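Local coordinates for protein terminase, large subunit (Enterobacteria phage P22, PDB 4DKW) that drives viral DNA into empty capsids as an ATP-powered motor and, through the nuclease domain described here, cuts the genome to start and end packaging, at residues 123-128 with 175-180; 141-144 with 149-152. All coordinates share one frame; numbering follows the deposited sequence.

Contact 1: 123-128 with 175-180; sequences NSVESG and ATRYGY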
loop_
_atom_site.group_PDB
_atom_site.type_symbol
_atom_site.label_atom_id
_atom_site.label_comp_id
_atom_site.label_asym_id
_atom_site.label_seq_id
_atom_site.Cartn_x
_atom_site.Cartn_y
_atom_site.Cartn_z
ATOM N N ASN A 123 1.039 11.337 9.740
ATOM C CA ASN A 123 0.502 10.108 9.156
ATOM C C ASN A 123 -0.992 10.205 8.837
ATOM O O ASN A 123 -1.681 9.191 8.735
ATOM C CB ASN A 123 0.815 8.884 10.038
ATOM C CG ASN A 123 -0.027 8.837 11.319
ATOM O OD1 ASN A 123 -0.639 9.831 11.718
ATOM N ND2 ASN A 123 -0.052 7.676 11.967
ATOM N N SER A 124 -1.478 11.431 8.665
ATOM C CA SER A 124 -2.873 11.677 8.290
ATOM C C SER A 124 -3.405 10.804 7.136
ATOM O O SER A 124 -2.869 10.828 6.027
ATOM C CB SER A 124 -3.051 13.147 7.923
ATOM O OG SER A 124 -4.346 13.393 7.409
ATOM N N VAL A 125 -4.459 10.038 7.405
ATOM C CA VAL A 125 -5.143 9.290 6.352
ATOM C C VAL A 125 -5.793 10.256 5.356
ATOM O O VAL A 125 -5.673 10.088 4.145
ATOM C CB VAL A 125 -6.216 8.350 6.932
ATOM C CG1 VAL A 125 -6.906 7.568 5.817
ATOM C CG2 VAL A 125 -5.592 7.411 7.949
ATOM N N GLU A 126 -6.480 11.266 5.877
ATOM C CA GLU A 126 -7.120 12.286 5.043
ATOM C C GLU A 126 -6.133 12.903 4.052
ATOM O O GLU A 126 -6.436 13.060 2.876
ATOM C CB GLU A 126 -7.755 13.393 5.906
ATOM C CG GLU A 126 -9.019 12.966 6.673
ATOM C CD GLU A 126 -10.224 12.741 5.772
ATOM O OE1 GLU A 126 -10.196 13.194 4.606
ATOM O OE2 GLU A 126 -11.207 12.112 6.223
ATOM N N SER A 127 -4.944 13.244 4.533
ATOM C CA SER A 127 -3.931 13.850 3.680
ATOM C C SER A 127 -3.476 12.900 2.563
ATOM O O SER A 127 -3.315 13.310 1.411
ATOM C CB SER A 127 -2.734 14.316 4.518
ATOM O OG SER A 127 -2.027 15.333 3.832
ATOM N N GLY A 128 -3.265 11.634 2.910
ATOM C CA GLY A 128 -2.928 10.615 1.929
ATOM C C GLY A 128 -4.002 10.409 0.870
ATOM O O GLY A 128 -3.713 10.258 -0.314
ATOM N N ALA A 175 -2.220 -0.114 2.827
ATOM C CA ALA A 175 -0.883 -0.496 2.371
ATOM C C ALA A 175 -0.390 0.406 1.236
ATOM O O ALA A 175 0.735 0.899 1.280
ATOM C CB ALA A 175 -0.863 -1.958 1.939
ATOM N N THR A 176 -1.236 0.625 0.230
ATOM C CA THR A 176 -0.872 1.488 -0.884
ATOM C C THR A 176 -0.508 2.875 -0.384
ATOM O O THR A 176 0.491 3.451 -0.795
ATOM C CB THR A 176 -2.007 1.595 -1.910
ATOM O OG1 THR A 176 -2.332 0.286 -2.386
ATOM C CG2 THR A 176 -1.575 2.450 -3.089
ATOM N N ARG A 177 -1.316 3.390 0.531
ATOM C CA ARG A 177 -1.101 4.704 1.104
ATOM C C ARG A 177 0.230 4.745 1.877
ATOM O O ARG A 177 0.989 5.720 1.772
ATOM C CB ARG A 177 -2.294 5.059 1.993
ATOM C CG ARG A 177 -2.555 6.535 2.147
ATOM C CD ARG A 177 -3.923 6.820 2.780
ATOM N NE ARG A 177 -4.326 5.781 3.730
ATOM C CZ ARG A 177 -3.816 5.631 4.949
ATOM N NH1 ARG A 177 -2.872 6.457 5.383
ATOM N NH2 ARG A 177 -4.250 4.647 5.729
ATOM N N TYR A 178 0.536 3.678 2.614
ATOM C CA TYR A 178 1.816 3.593 3.346
ATOM C C TYR A 178 3.039 3.603 2.428
ATOM O O TYR A 178 4.050 4.242 2.739
ATOM C CB TYR A 178 1.885 2.354 4.249
ATOM C CG TYR A 178 0.776 2.285 5.267
ATOM C CD1 TYR A 178 0.257 3.442 5.838
ATOM C CD2 TYR A 178 0.236 1.062 5.651
ATOM C CE1 TYR A 178 -0.766 3.377 6.762
ATOM C CE2 TYR A 178 -0.781 0.990 6.574
ATOM C CZ TYR A 178 -1.275 2.149 7.129
ATOM O OH TYR A 178 -2.288 2.078 8.053
ATOM N N GLY A 179 2.950 2.882 1.313
ATOM C CA GLY A 179 4.029 2.841 0.345
ATOM C C GLY A 179 4.242 4.207 -0.275
ATOM O O GLY A 179 5.374 4.656 -0.451
ATOM N N TYR A 180 3.140 4.869 -0.604
ATOM C CA TYR A 180 3.184 6.219 -1.138
ATOM C C TYR A 180 3.815 7.213 -0.142
ATOM O O TYR A 180 4.662 8.034 -0.506
ATOM C CB TYR A 180 1.780 6.672 -1.568
ATOM C CG TYR A 180 1.725 8.134 -1.951
ATOM C CD1 TYR A 180 2.240 8.567 -3.158
ATOM C CD2 TYR A 180 1.165 9.082 -1.097
ATOM C CE1 TYR A 180 2.220 9.901 -3.503
ATOM C CE2 TYR A 180 1.126 10.431 -1.443
ATOM C CZ TYR A 180 1.663 10.825 -2.647
ATOM O OH TYR A 180 1.653 12.142 -3.026
HETATM O O HOH W 1 -1.737 6.440 8.405
HETATM O O HOH W 2 -1.847 8.894 4.279
#
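R177 NH1 donates hydrogen bonds to two waters, and each water leads to a backbone carbonyl just before helix 125-137. One water accepts from R177 NH1 at 2.9 Å and donates to S124 O. The other water is a longer link, 3.2 Å from R177 NH1, and donates to N123 O. Both waters lie at the edge of the guanidinium, in its plane. The contact joins helix 125-137 to helix 171-181 in the RNase H-like nuclease domain. D171, a catalytic magnesium ligand, opens the second helix, and the R177 side chain is about 7 Å from that of D33, another magnesium ligand. No direct hydrogen bond joins the two segments. The other end of the guanidinium is held by its own helix, where R177 NH2 forms a salt bridge with D174. Together these partners should fix the rotation of the group. S124 is the N-cap of helix 125-137: its OG accepts from S127 N at 2.9 Å. The aliphatic part of R177 passes close to G128, with R177 CD 4.0 Å from G128 CA. The R177 chain then bends at chi3 (32°), which folds the guanidinium back from G128 and lays one face against V125. The two side chains cross at about a right angle, and V125 CG1 sits over the centre of one guanidinium face, 3.7 Å from R177 CZ.

Contact 2: 141-144 with 149-152; sequences FKVF and PFFE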
loop_
_atom_site.group_PDB
_atom_site.type_symbol
_atom_site.label_atom_id
_atom_site.label_comp_id
_atom_site.label_asym_id
_atom_site.label_seq_id
_atom_site.Cartn_x
_atom_site.Cartn_y
_atom_site.Cartn_z
ATOM N N PHE A 141 -1.571 8.111 -11.229
ATOM C CA PHE A 141 -1.673 6.945 -10.364
ATOM C C PHE A 141 -2.398 5.878 -11.143
ATOM O O PHE A 141 -3.560 6.051 -11.494
ATOM C CB PHE A 141 -2.408 7.248 -9.040
ATOM C CG PHE A 141 -2.505 6.060 -8.127
ATOM C CD1 PHE A 141 -1.467 5.753 -7.256
ATOM C CD2 PHE A 141 -3.617 5.221 -8.163
ATOM C CE1 PHE A 141 -1.543 4.637 -6.424
ATOM C CE2 PHE A 141 -3.702 4.108 -7.334
ATOM C CZ PHE A 141 -2.656 3.816 -6.466
ATOM N N LYS A 142 -1.695 4.782 -11.413
ATOM C CA LYS A 142 -2.239 3.668 -12.173
ATOM C C LYS A 142 -2.188 2.381 -11.350
ATOM O O LYS A 142 -1.289 2.204 -10.508
ATOM C CB LYS A 142 -1.451 3.483 -13.478
ATOM C CG LYS A 142 -1.360 4.718 -14.350
ATOM C CD LYS A 142 -2.713 5.056 -14.949
ATOM C CE LYS A 142 -2.655 6.334 -15.770
ATOM N NZ LYS A 142 -4.016 6.915 -15.918
ATOM N N VAL A 143 -3.151 1.491 -11.595
ATOM C CA VAL A 143 -3.172 0.163 -10.977
ATOM C C VAL A 143 -3.193 -0.901 -12.071
ATOM O O VAL A 143 -4.019 -0.829 -12.975
ATOM C CB VAL A 143 -4.409 0.005 -10.057
ATOM C CG1 VAL A 143 -4.432 -1.380 -9.367
ATOM C CG2 VAL A 143 -4.421 1.113 -9.026
ATOM N N PHE A 144 -2.279 -1.870 -12.009
ATOM C CA PHE A 144 -2.269 -2.974 -12.974
ATOM C C PHE A 144 -3.621 -3.674 -12.928
ATOM O O PHE A 144 -4.178 -3.864 -11.850
ATOM C CB PHE A 144 -1.172 -3.989 -12.642
ATOM C CG PHE A 144 0.214 -3.565 -13.055
ATOM C CD1 PHE A 144 0.496 -2.245 -13.390
ATOM C CD2 PHE A 144 1.240 -4.500 -13.108
ATOM C CE1 PHE A 144 1.784 -1.862 -13.777
ATOM C CE2 PHE A 144 2.517 -4.135 -13.497
ATOM C CZ PHE A 144 2.793 -2.815 -13.834
ATOM N N PRO A 149 -7.845 -7.093 -6.045
ATOM C CA PRO A 149 -8.223 -6.701 -4.676
ATOM C C PRO A 149 -8.172 -5.191 -4.412
ATOM O O PRO A 149 -8.880 -4.733 -3.514
ATOM C CB PRO A 149 -7.191 -7.424 -3.798
ATOM C CG PRO A 149 -6.815 -8.616 -4.586
ATOM C CD PRO A 149 -6.823 -8.158 -6.033
ATOM N N PHE A 150 -7.373 -4.436 -5.168
ATOM C CA PHE A 150 -7.405 -2.980 -5.051
ATOM C C PHE A 150 -8.755 -2.433 -5.491
ATOM O O PHE A 150 -9.340 -1.591 -4.828
ATOM C CB PHE A 150 -6.322 -2.311 -5.893
ATOM C CG PHE A 150 -6.432 -0.805 -5.908
ATOM C CD1 PHE A 150 -5.797 -0.045 -4.939
ATOM C CD2 PHE A 150 -7.199 -0.151 -6.872
ATOM C CE1 PHE A 150 -5.902 1.345 -4.937
ATOM C CE2 PHE A 150 -7.319 1.227 -6.866
ATOM C CZ PHE A 150 -6.666 1.978 -5.902
ATOM N N PHE A 151 -9.230 -2.889 -6.642
ATOM C CA PHE A 151 -10.461 -2.353 -7.214
ATOM C C PHE A 151 -11.694 -2.726 -6.390
ATOM O O PHE A 151 -12.645 -1.942 -6.277
ATOM C CB PHE A 151 -10.597 -2.780 -8.681
ATOM C CG PHE A 151 -9.575 -2.148 -9.572
ATOM C CD1 PHE A 151 -9.635 -0.782 -9.844
ATOM C CD2 PHE A 151 -8.535 -2.897 -10.105
ATOM C CE1 PHE A 151 -8.686 -0.179 -10.649
ATOM C CE2 PHE A 151 -7.580 -2.302 -10.915
ATOM C CZ PHE A 151 -7.659 -0.944 -11.190
ATOM N N GLU A 152 -11.664 -3.917 -5.803
ATOM C CA GLU A 152 -12.724 -4.350 -4.897
ATOM C C GLU A 152 -12.908 -3.385 -3.735
ATOM O O GLU A 152 -14.036 -3.091 -3.345
ATOM C CB GLU A 152 -12.432 -5.753 -4.364
ATOM C CG GLU A 152 -12.432 -6.828 -5.442
ATOM C CD GLU A 152 -12.103 -8.214 -4.901
ATOM O OE1 GLU A 152 -11.580 -8.312 -3.765
ATOM O OE2 GLU A 152 -12.364 -9.209 -5.619
#
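V143 and F150 both hold a gamma carbon anti to the backbone N, V143 CG1 at chi1 -179° and F150 CG at 174°. With both CB atoms directed at the opposite segment, this brings the valine methyls against the phenyl ring. F151 has the other setting, with CG anti to its carbonyl carbon (chi1 -68°), and its ring swings back toward the strand. V143 thus meets two neighbouring rings. V143 CG2 lies over one face of the F150 ring, displaced toward the rim, in a CH-pi contact 3.8 Å from the F150 ring centroid. Its closest ring atom is F150 CE2. V143 CG1 turns to the second ring and comes within 3.6 Å of F151 CE2. V143 CB is equally near F151 CZ. Strand 141-144 belongs to the central mixed sheet of the RNase H-like fold, where it pairs in parallel with strands 16-17 and 53-62. After a short turn the chain enters helix 148-156, which packs back on the strand just before it. All the touching residues are buried. The two helix rings also meet each other: F150 CD2 lies over a face of F151, while F151 CD1 sits in plane at the edge of F150. F141 adds a further ring, and F150 CZ approaches its edge, 3.9 Å from F141 CE2. F150 also touches V172 and L173 of helix 171-181, the helix that carries the magnesium ligand D171. F151 reaches I15, and K16 makes a cation-pi contact with its ring. At the far end of the strand, F144 O lies at the edge of the F151 ring, 3.9 Å from F151 CE2.

Overall arrangement
Both contacts lie in the RNase H-like nuclease domain, with centres 15 Å apart. Contact 2 is fully buried, whereas contact 1 is only partly buried and lies nearer the bound magnesium. Their chemistry follows: water bridges and a charged group in contact 1, hydrocarbon and aromatic packing in contact 2. Contact 1 pairs two helices far apart in sequence; contact 2 pairs a strand with the helix that soon follows it. Helix 125-137 leads directly to strand 141-144, and helix 171-181 is part of contact 1 and also covers contact 2. T176 CG2 on that helix packs against F141 CZ of the strand at 3.8 Å, so the two contacts meet directly.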